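Local coordinates for spydx (Streptococcus pyogenes, PDB 2J43), which binds alpha-glucans such as host lung glycogen through paired family 41 carbohydrate-binding modules of a pullulanase that probably hydrolyses alpha-1,6-glucosidic linkages, at residues W36-A40 with L70-G76; V186-L192 with K205-V211. The contacts are given in a common frame with arbitrary orientation. Numbering follows the deposited sequence.

Interaction 1. Residues W36-A40 with L70-G76; sequences WPNGA and LINNKAG
The loop between strands 21-27 and 41-42 folds against the end of strand 66-73 in the first family 41 module. A cis peptide joins Trp-36 to Pro-37, and a type I turn runs from Pro-37 to Ala-40. The strand leaves Asn-73 in a second type I turn, ending at Gly-76, whose positive phi (88°) suits glycine. The backbones come closest at Pro-37 and Gly-76, 5.2 Å between CA atoms.

Trp-36 (chi1 t, chi2 -99°) lays its indole across the strand end. Asn-72 ND2 lies over one face of the indole, 3.6 Å from Trp-36 CZ3. Near the ring plane, Trp-36 CH2 meets Leu-70 CD1 at 3.8 Å, and Trp-36 NE1 makes a weak hydrogen bond to Gly-76 O (3.4 Å). Asn-72 (chi1 p) donates from ND2 to Pro-37 O at 3.1 Å, its OD1 lying 3.8 Å from Ala-40 CB. The Pro-37 ring rests on the turn: Pro-37 CB is 3.7 Å from Asn-73 O, and Pro-37 CG is 3.6 Å from Lys-74 O and 3.8 Å from Gly-76 CA.

Trp-24 of the neighbouring strand meets Trp-36 edge-to-face. Exposed tryptophans are characteristic of sugar-stacking surfaces in carbohydrate-binding modules, so a part in glucan recognition is plausible here. Most of the close approaches are van der Waals contacts of the indole and proline rings, beside one hydrogen bond of good geometry and one weak one.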
ATOM      1  N   TRP A  36       3.755 -22.306 -22.809  1.00 13.50           N
ATOM      2  CA  TRP A  36       3.833 -20.949 -23.303  1.00 14.04           C
ATOM      3  C   TRP A  36       3.195 -20.790 -24.693  1.00 15.07           C
ATOM      4  O   TRP A  36       3.484 -21.632 -25.549  1.00 15.49           O
ATOM      5  CB  TRP A  36       5.311 -20.505 -23.383  1.00 14.20           C
ATOM      6  CG  TRP A  36       5.503 -19.165 -23.889  1.00 13.43           C
ATOM      7  CD1 TRP A  36       5.839 -18.810 -25.181  1.00 17.61           C
ATOM      8  CD2 TRP A  36       5.486 -17.965 -23.147  1.00 13.76           C
ATOM      9  NE1 TRP A  36       5.960 -17.453 -25.278  1.00 17.05           N
ATOM     10  CE2 TRP A  36       5.800 -16.910 -24.025  1.00 13.29           C
ATOM     11  CE3 TRP A  36       5.218 -17.651 -21.811  1.00 15.53           C
ATOM     12  CZ2 TRP A  36       5.823 -15.589 -23.621  1.00 13.28           C
ATOM     13  CZ3 TRP A  36       5.278 -16.350 -21.412  1.00 14.59           C
ATOM     14  CH2 TRP A  36       5.585 -15.329 -22.295  1.00 15.07           C
ATOM     15  N   PRO A  37       2.443 -19.727 -24.969  1.00 15.00           N
ATOM     16  CA  PRO A  37       2.002 -18.663 -24.061  1.00 14.48           C
ATOM     17  C   PRO A  37       0.590 -18.880 -23.537  1.00 15.14           C
ATOM     18  O   PRO A  37       0.131 -18.147 -22.680  1.00 15.12           O
ATOM     19  CB  PRO A  37       2.055 -17.419 -24.976  1.00 15.30           C
ATOM     20  CG  PRO A  37       1.571 -17.958 -26.318  1.00 17.03           C
ATOM     21  CD  PRO A  37       2.114 -19.368 -26.352  1.00 16.49           C
ATOM     22  N   ASN A  38      -0.060 -19.906 -24.031  1.00 15.18           N
ATOM     23  CA  ASN A  38      -1.527 -19.970 -23.839  1.00 16.39           C
ATOM     24  C   ASN A  38      -1.927 -20.432 -22.438  1.00 16.54           C
ATOM     25  O   ASN A  38      -3.070 -20.182 -21.990  1.00 15.97           O
ATOM     26  CB  ASN A  38      -2.178 -20.821 -24.914  1.00 18.98           C
ATOM     27  CG  ASN A  38      -2.058 -20.204 -26.295  1.00 21.34           C
ATOM     28  OD1 ASN A  38      -1.976 -18.961 -26.454  1.00 27.40           O
ATOM     29  ND2 ASN A  38      -2.093 -21.041 -27.307  1.00 27.75           N
ATOM     30  N   GLY A  39      -0.988 -21.011 -21.685  1.00 15.27           N
ATOM     31  CA  GLY A  39      -1.234 -21.364 -20.307  1.00 13.62           C
ATOM     32  C   GLY A  39      -1.368 -20.231 -19.314  1.00 13.08           C
ATOM     33  O   GLY A  39      -1.637 -20.490 -18.151  1.00 13.80           O
ATOM     34  N   ALA A  40      -1.133 -19.007 -19.735  1.00 11.91           N
ATOM     35  CA  ALA A  40      -1.309 -17.861 -18.827  1.00 11.10           C
ATOM     36  C   ALA A  40      -2.762 -17.753 -18.343  1.00 11.33           C
ATOM     37  O   ALA A  40      -3.677 -18.300 -19.023  1.00 13.05           O
ATOM     38  CB  ALA A  40      -0.928 -16.563 -19.560  1.00 11.21           C
ATOM     39  N   LEU A  70       4.553 -11.985 -15.593  1.00 10.78           N
ATOM     40  CA  LEU A  70       4.654 -11.140 -16.766  1.00 10.80           C
ATOM     41  C   LEU A  70       3.291 -11.102 -17.427  1.00 12.20           C
ATOM     42  O   LEU A  70       2.458 -11.948 -17.147  1.00 11.79           O
ATOM     43  CB  LEU A  70       5.734 -11.624 -17.733  1.00 11.46           C
ATOM     44  CG  LEU A  70       5.514 -13.003 -18.336  1.00 10.87           C
ATOM     45  CD1 LEU A  70       4.639 -12.861 -19.582  1.00 13.32           C
ATOM     46  CD2 LEU A  70       6.811 -13.723 -18.703  1.00 11.24           C
ATOM     47  N   ILE A  71       3.113 -10.136 -18.320  1.00 11.90           N
ATOM     48  CA  ILE A  71       1.902 -10.035 -19.150  1.00 11.80           C
ATOM     49  C   ILE A  71       2.336 -10.396 -20.546  1.00 10.99           C
ATOM     50  O   ILE A  71       3.280  -9.785 -21.101  1.00 12.45           O
ATOM     51  CB  ILE A  71       1.249  -8.603 -19.108  1.00 11.70           C
ATOM     52  CG1 ILE A  71       0.763  -8.302 -17.695  1.00 14.55           C
ATOM     53  CG2 ILE A  71       0.063  -8.500 -20.103  1.00 11.67           C
ATOM     54  CD1 ILE A  71       0.193  -6.945 -17.512  1.00 17.88           C
ATOM     55  N   ASN A  72       1.662 -11.361 -21.144  1.00 10.60           N
ATOM     56  CA  ASN A  72       1.953 -11.800 -22.503  1.00 10.72           C
ATOM     57  C   ASN A  72       0.742 -11.603 -23.378  1.00 11.78           C
ATOM     58  O   ASN A  72      -0.275 -11.102 -22.915  1.00 11.01           O
ATOM     59  CB  ASN A  72       2.469 -13.259 -22.565  1.00 10.57           C
ATOM     60  CG  ASN A  72       1.419 -14.348 -22.198  1.00 11.50           C
ATOM     61  OD1 ASN A  72       0.238 -14.079 -22.194  1.00 11.64           O
ATOM     62  ND2 ASN A  72       1.861 -15.620 -22.047  1.00 12.17           N
ATOM     63  N   ASN A  73       0.912 -11.933 -24.646  1.00 13.27           N
ATOM     64  CA  ASN A  73      -0.223 -12.026 -25.552  1.00 14.91           C
ATOM     65  C   ASN A  73      -0.208 -13.337 -26.286  1.00 15.43           C
ATOM     66  O   ASN A  73       0.678 -14.171 -26.129  1.00 15.76           O
ATOM     67  CB  ASN A  73      -0.282 -10.819 -26.474  1.00 14.13           C
ATOM     68  CG  ASN A  73       0.903 -10.756 -27.433  1.00 14.95           C
ATOM     69  OD1 ASN A  73       1.601 -11.754 -27.646  1.00 14.22           O
ATOM     70  ND2 ASN A  73       1.102  -9.574 -28.023  1.00 15.36           N
ATOM     71  N   LYS A  74      -1.258 -13.588 -27.056  1.00 16.85           N
ATOM     72  CA  LYS A  74      -1.422 -14.906 -27.640  1.00 18.40           C
ATOM     73  C   LYS A  74      -0.414 -15.160 -28.782  1.00 19.22           C
ATOM     74  O   LYS A  74      -0.135 -16.311 -29.090  1.00 21.39           O
ATOM     75  CB  LYS A  74      -2.888 -15.150 -28.024  1.00 19.47           C
ATOM     76  CG  LYS A  74      -3.400 -14.235 -29.065  1.00 21.11           C
ATOM     77  CD  LYS A  74      -4.882 -14.550 -29.451  1.00 23.50           C
ATOM     78  CE  LYS A  74      -5.458 -13.347 -30.190  1.00 24.38           C
ATOM     79  NZ  LYS A  74      -4.982 -13.219 -31.595  1.00 22.67           N
ATOM     80  N   ALA A  75       0.183 -14.104 -29.338  1.00 19.72           N
ATOM     81  CA  ALA A  75       1.326 -14.225 -30.250  1.00 20.95           C
ATOM     82  C   ALA A  75       2.618 -14.632 -29.553  1.00 20.54           C
ATOM     83  O   ALA A  75       3.633 -14.919 -30.227  1.00 22.59           O
ATOM     84  CB  ALA A  75       1.547 -12.944 -31.000  1.00 20.93           C
ATOM     85  N   GLY A  76       2.615 -14.694 -28.213  1.00 18.48           N
ATOM     86  CA  GLY A  76       3.771 -15.110 -27.460  1.00 17.56           C
ATOM     87  C   GLY A  76       4.763 -14.029 -27.088  1.00 16.12           C
ATOM     88  O   GLY A  76       5.902 -14.339 -26.696  1.00 17.13           O
TER

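Interaction 2. Residues V186-L192 with K205-V211; sequences VQPKDYL and KDTDPKV
A type II' turn followed by an Asx turn shapes segment 205-211, which leaves edge strand 201-205 in the second beta-sandwich module and lies beside 186-192, the approach to edge strand 191-193. The contact is structural packing that brings the two together at the border of the sandwich. They run in the same direction, two residues per step: Gln-187 with Thr-207 (CA atoms 5.3 Å apart), Lys-189 with Pro-209 (6.2 Å), Tyr-191 with Val-211 (6.3 Å). No direct backbone hydrogen bond joins them.

Lys-205 O accepts from Asp-208 N (3.0 Å), closing the turn, and Lys-205 NZ forms a salt bridge with Asp-208 OD2 (2.9 Å), which also bonds Tyr-212. Asp-206, at phi 49° and psi -125°, places its O 3.5 Å from Val-186 CG1; a water links Asp-206 O (3.0 Å) to Tyr-191 OH (2.8 Å). Thr-207 packs CG2 against Val-186 CG1 at 4.0 Å, and its O lies 3.5 Å from Gln-187 CG. Asp-208 O receives the one direct hydrogen bond of the contact, from Tyr-191 OH at 2.7 Å, while OD1 accepts from Lys-210 N (3.0 Å) to make the Asx turn. Pro-209 CB lies 4.4 Å from Lys-189 CB, and Pro-209 O is 3.2 Å from Tyr-191 CE1. A second water bridges Pro-209 O (2.5 Å) and Asp-190 O (2.8 Å). Lys-210 O comes within 3.8 Å of Tyr-191 CE1.

Tyr-191 (chi1 m), whose ring also meets Phe-172, thus reaches across to the loop. Val-211 (chi1 t) points back: its CG2 is 3.7 Å from Tyr-191 CD1 and 3.5 Å from Leu-192 O.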
ATOM      1  N   VAL A 186      -0.224   9.829  22.874  1.00 17.52           N
ATOM      2  CA  VAL A 186      -0.660   8.435  22.961  1.00 18.31           C
ATOM      3  C   VAL A 186       0.536   7.563  23.344  1.00 19.04           C
ATOM      4  O   VAL A 186       0.400   6.629  24.156  1.00 20.60           O
ATOM      5  CB  VAL A 186      -1.340   7.974  21.663  1.00 17.51           C
ATOM      6  CG1 VAL A 186      -1.578   6.458  21.674  1.00 18.54           C
ATOM      7  CG2 VAL A 186      -2.651   8.675  21.549  1.00 17.08           C
ATOM      8  N   GLN A 187       1.658   7.874  22.770  1.00 19.75           N
ATOM      9  CA  GLN A 187       2.960   7.475  23.315  1.00 21.75           C
ATOM     10  C   GLN A 187       3.953   8.630  23.156  1.00 22.44           C
ATOM     11  O   GLN A 187       3.739   9.555  22.385  1.00 23.36           O
ATOM     12  CB  GLN A 187       3.410   6.153  22.655  1.00 21.57           C
ATOM     13  CG  GLN A 187       3.564   6.192  21.135  1.00 23.28           C
ATOM     14  CD  GLN A 187       4.771   6.959  20.688  1.00 22.88           C
ATOM     15  OE1 GLN A 187       4.713   7.796  19.764  1.00 26.28           O
ATOM     16  NE2 GLN A 187       5.904   6.679  21.336  1.00 21.12           N
ATOM     17  N   PRO A 188       5.045   8.625  23.926  1.00 24.75           N
ATOM     18  CA  PRO A 188       5.872   9.827  24.038  1.00 25.91           C
ATOM     19  C   PRO A 188       6.908  10.122  22.977  1.00 25.78           C
ATOM     20  O   PRO A 188       7.476  11.203  22.987  1.00 28.01           O
ATOM     21  CB  PRO A 188       6.561   9.654  25.425  1.00 25.82           C
ATOM     22  CG  PRO A 188       6.525   8.255  25.724  1.00 26.02           C
ATOM     23  CD  PRO A 188       5.489   7.561  24.829  1.00 25.83           C
ATOM     24  N   LYS A 189       7.198   9.195  22.087  1.00 25.77           N
ATOM     25  CA  LYS A 189       8.290   9.445  21.179  1.00 25.95           C
ATOM     26  C   LYS A 189       7.736   9.920  19.861  1.00 25.13           C
ATOM     27  O   LYS A 189       6.857   9.300  19.274  1.00 24.60           O
ATOM     28  CB  LYS A 189       9.140   8.185  21.003  1.00 26.95           C
ATOM     29  CG  LYS A 189      10.267   8.036  22.059  1.00 31.76           C
ATOM     30  CD  LYS A 189      10.650   6.556  22.260  1.00 37.25           C
ATOM     31  CE  LYS A 189      10.537   6.072  23.732  1.00 38.63           C
ATOM     32  NZ  LYS A 189       9.609   4.882  23.779  1.00 39.69           N
ATOM     33  N   ASP A 190       8.305  10.997  19.383  1.00 22.91           N
ATOM     34  CA  ASP A 190       7.946  11.554  18.090  1.00 22.71           C
ATOM     35  C   ASP A 190       8.180  10.545  16.979  1.00 21.78           C
ATOM     36  O   ASP A 190       9.239   9.891  16.931  1.00 22.59           O
ATOM     37  CB  ASP A 190       8.812  12.735  17.795  1.00 22.91           C
ATOM     38  CG  ASP A 190       8.456  13.980  18.611  1.00 25.65           C
ATOM     39  OD1 ASP A 190       7.351  14.064  19.200  1.00 23.15           O
ATOM     40  OD2 ASP A 190       9.238  14.968  18.609  1.00 25.03           O
ATOM     41  N   TYR A 191       7.221  10.439  16.075  1.00 18.94           N
ATOM     42  CA  TYR A 191       7.411   9.655  14.859  1.00 18.67           C
ATOM     43  C   TYR A 191       8.128  10.474  13.831  1.00 19.63           C
ATOM     44  O   TYR A 191       7.770  11.595  13.562  1.00 20.07           O
ATOM     45  CB  TYR A 191       6.065   9.263  14.272  1.00 18.23           C
ATOM     46  CG  TYR A 191       5.272   8.334  15.095  1.00 16.44           C
ATOM     47  CD1 TYR A 191       5.632   7.025  15.223  1.00 17.65           C
ATOM     48  CD2 TYR A 191       4.118   8.760  15.758  1.00 17.05           C
ATOM     49  CE1 TYR A 191       4.899   6.138  15.972  1.00 17.33           C
ATOM     50  CE2 TYR A 191       3.363   7.918  16.479  1.00 16.47           C
ATOM     51  CZ  TYR A 191       3.739   6.594  16.632  1.00 19.59           C
ATOM     52  OH  TYR A 191       2.961   5.787  17.413  1.00 19.00           O
ATOM     53  N   LEU A 192       9.138   9.884  13.192  1.00 20.28           N
ATOM     54  CA  LEU A 192       9.902  10.563  12.175  1.00 22.01           C
ATOM     55  C   LEU A 192       9.903   9.712  10.913  1.00 22.47           C
ATOM     56  O   LEU A 192      10.045   8.490  10.987  1.00 23.45           O
ATOM     57  CB  LEU A 192      11.348  10.751  12.678  1.00 22.87           C
ATOM     58  CG  LEU A 192      11.852  12.162  13.000  1.00 30.69           C
ATOM     59  CD1 LEU A 192      10.795  13.131  13.626  1.00 31.06           C
ATOM     60  CD2 LEU A 192      13.124  12.077  13.894  1.00 32.36           C
ATOM     61  N   LYS A 205       0.480   2.349  14.758  1.00 16.13           N
ATOM     62  CA  LYS A 205      -0.540   1.668  15.508  1.00 17.03           C
ATOM     63  C   LYS A 205      -0.366   1.757  17.033  1.00 17.45           C
ATOM     64  O   LYS A 205       0.765   1.877  17.498  1.00 17.76           O
ATOM     65  CB  LYS A 205      -0.552   0.168  15.144  1.00 17.54           C
ATOM     66  CG  LYS A 205       0.774  -0.558  15.306  1.00 18.65           C
ATOM     67  CD  LYS A 205       0.580  -2.077  14.988  1.00 21.73           C
ATOM     68  CE  LYS A 205       1.854  -2.859  15.076  1.00 21.74           C
ATOM     69  NZ  LYS A 205       2.409  -2.998  16.478  1.00 22.50           N
ATOM     70  N   ASP A 206      -1.490   1.721  17.746  1.00 18.88           N
ATOM     71  CA  ASP A 206      -1.520   1.555  19.192  1.00 19.62           C
ATOM     72  C   ASP A 206      -0.550   2.531  19.888  1.00 20.18           C
ATOM     73  O   ASP A 206      -0.638   3.758  19.655  1.00 19.50           O
ATOM     74  CB  ASP A 206      -1.252   0.054  19.503  1.00 20.21           C
ATOM     75  CG  ASP A 206      -2.242  -0.858  18.804  1.00 20.54           C
ATOM     76  OD1 ASP A 206      -3.451  -0.674  18.998  1.00 27.16           O
ATOM     77  OD2 ASP A 206      -1.895  -1.755  18.054  1.00 30.32           O
ATOM     78  N   THR A 207       0.380   2.010  20.710  1.00 20.76           N
ATOM     79  CA  THR A 207       1.408   2.798  21.352  1.00 21.57           C
ATOM     80  C   THR A 207       2.799   2.447  20.870  1.00 21.31           C
ATOM     81  O   THR A 207       3.816   2.729  21.517  1.00 22.09           O
ATOM     82  CB  THR A 207       1.360   2.660  22.870  1.00 21.48           C
ATOM     83  OG1 THR A 207       1.401   1.273  23.240  1.00 23.28           O
ATOM     84  CG2 THR A 207       0.028   3.173  23.402  1.00 21.23           C
ATOM     85  N   ASP A 208       2.846   1.874  19.680  1.00 21.76           N
ATOM     86  CA  ASP A 208       4.086   1.493  19.054  1.00 21.16           C
ATOM     87  C   ASP A 208       4.785   2.715  18.478  1.00 20.70           C
ATOM     88  O   ASP A 208       4.221   3.425  17.649  1.00 19.55           O
ATOM     89  CB  ASP A 208       3.707   0.495  17.956  1.00 21.39           C
ATOM     90  CG  ASP A 208       4.886  -0.155  17.264  1.00 22.31           C
ATOM     91  OD1 ASP A 208       6.023   0.353  17.284  1.00 22.27           O
ATOM     92  OD2 ASP A 208       4.689  -1.233  16.614  1.00 24.44           O
ATOM     93  N   PRO A 209       6.021   2.978  18.890  1.00 21.12           N
ATOM     94  CA  PRO A 209       6.761   4.139  18.422  1.00 20.82           C
ATOM     95  C   PRO A 209       7.331   4.054  16.990  1.00 21.18           C
ATOM     96  O   PRO A 209       7.886   5.034  16.539  1.00 22.38           O
ATOM     97  CB  PRO A 209       7.932   4.212  19.421  1.00 22.06           C
ATOM     98  CG  PRO A 209       8.220   2.842  19.672  1.00 21.28           C
ATOM     99  CD  PRO A 209       6.828   2.189  19.848  1.00 21.28           C
ATOM    100  N   LYS A 210       7.208   2.919  16.291  1.00 22.06           N
ATOM    101  CA  LYS A 210       7.749   2.825  14.945  1.00 22.95           C
ATOM    102  C   LYS A 210       6.795   3.297  13.871  1.00 22.34           C
ATOM    103  O   LYS A 210       5.627   2.979  13.962  1.00 23.07           O
ATOM    104  CB  LYS A 210       8.079   1.365  14.629  1.00 24.17           C
ATOM    105  CG  LYS A 210       9.271   0.849  15.391  1.00 28.26           C
ATOM    106  CD  LYS A 210       9.515  -0.628  15.028  1.00 32.81           C
ATOM    107  CE  LYS A 210      10.975  -1.030  15.240  1.00 37.09           C
ATOM    108  NZ  LYS A 210      11.238  -2.451  14.803  1.00 36.60           N
ATOM    109  N   VAL A 211       7.329   3.998  12.871  1.00 21.43           N
ATOM    110  CA  VAL A 211       6.625   4.280  11.615  1.00 22.34           C
ATOM    111  C   VAL A 211       6.956   3.176  10.629  1.00 22.12           C
ATOM    112  O   VAL A 211       8.126   2.904  10.372  1.00 22.56           O
ATOM    113  CB  VAL A 211       7.110   5.539  10.936  1.00 22.46           C
ATOM    114  CG1 VAL A 211       6.204   5.912   9.762  1.00 23.81           C
ATOM    115  CG2 VAL A 211       7.142   6.677  11.914  1.00 23.49           C
TER
HETATM  116  O   HOH W   1       9.319   7.071  17.033  1.00 24.28           O
HETATM  117  O   HOH W   2       0.715   6.288  18.930  1.00 20.38           O

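How the interactions relate
Interaction 1 closes before interaction 2 opens along the chain, and the two share no strand, sheet or domain. Their centres lie about 47 Å apart, on opposite sides of the chain's centre, with nearest atoms about 30 Å apart. Interaction 1 packs a loop on the end of strand 66-73 and the turn that follows, in the first pullulanase-associated domain. Interaction 2 joins the start of strand 191-193 and the chain before it to the end of strand 201-205 and the loop after it, both edge strands of the second module's beta-sandwich. Each contact is therefore internal to one of the two tandem modules, and neither links one module to the other.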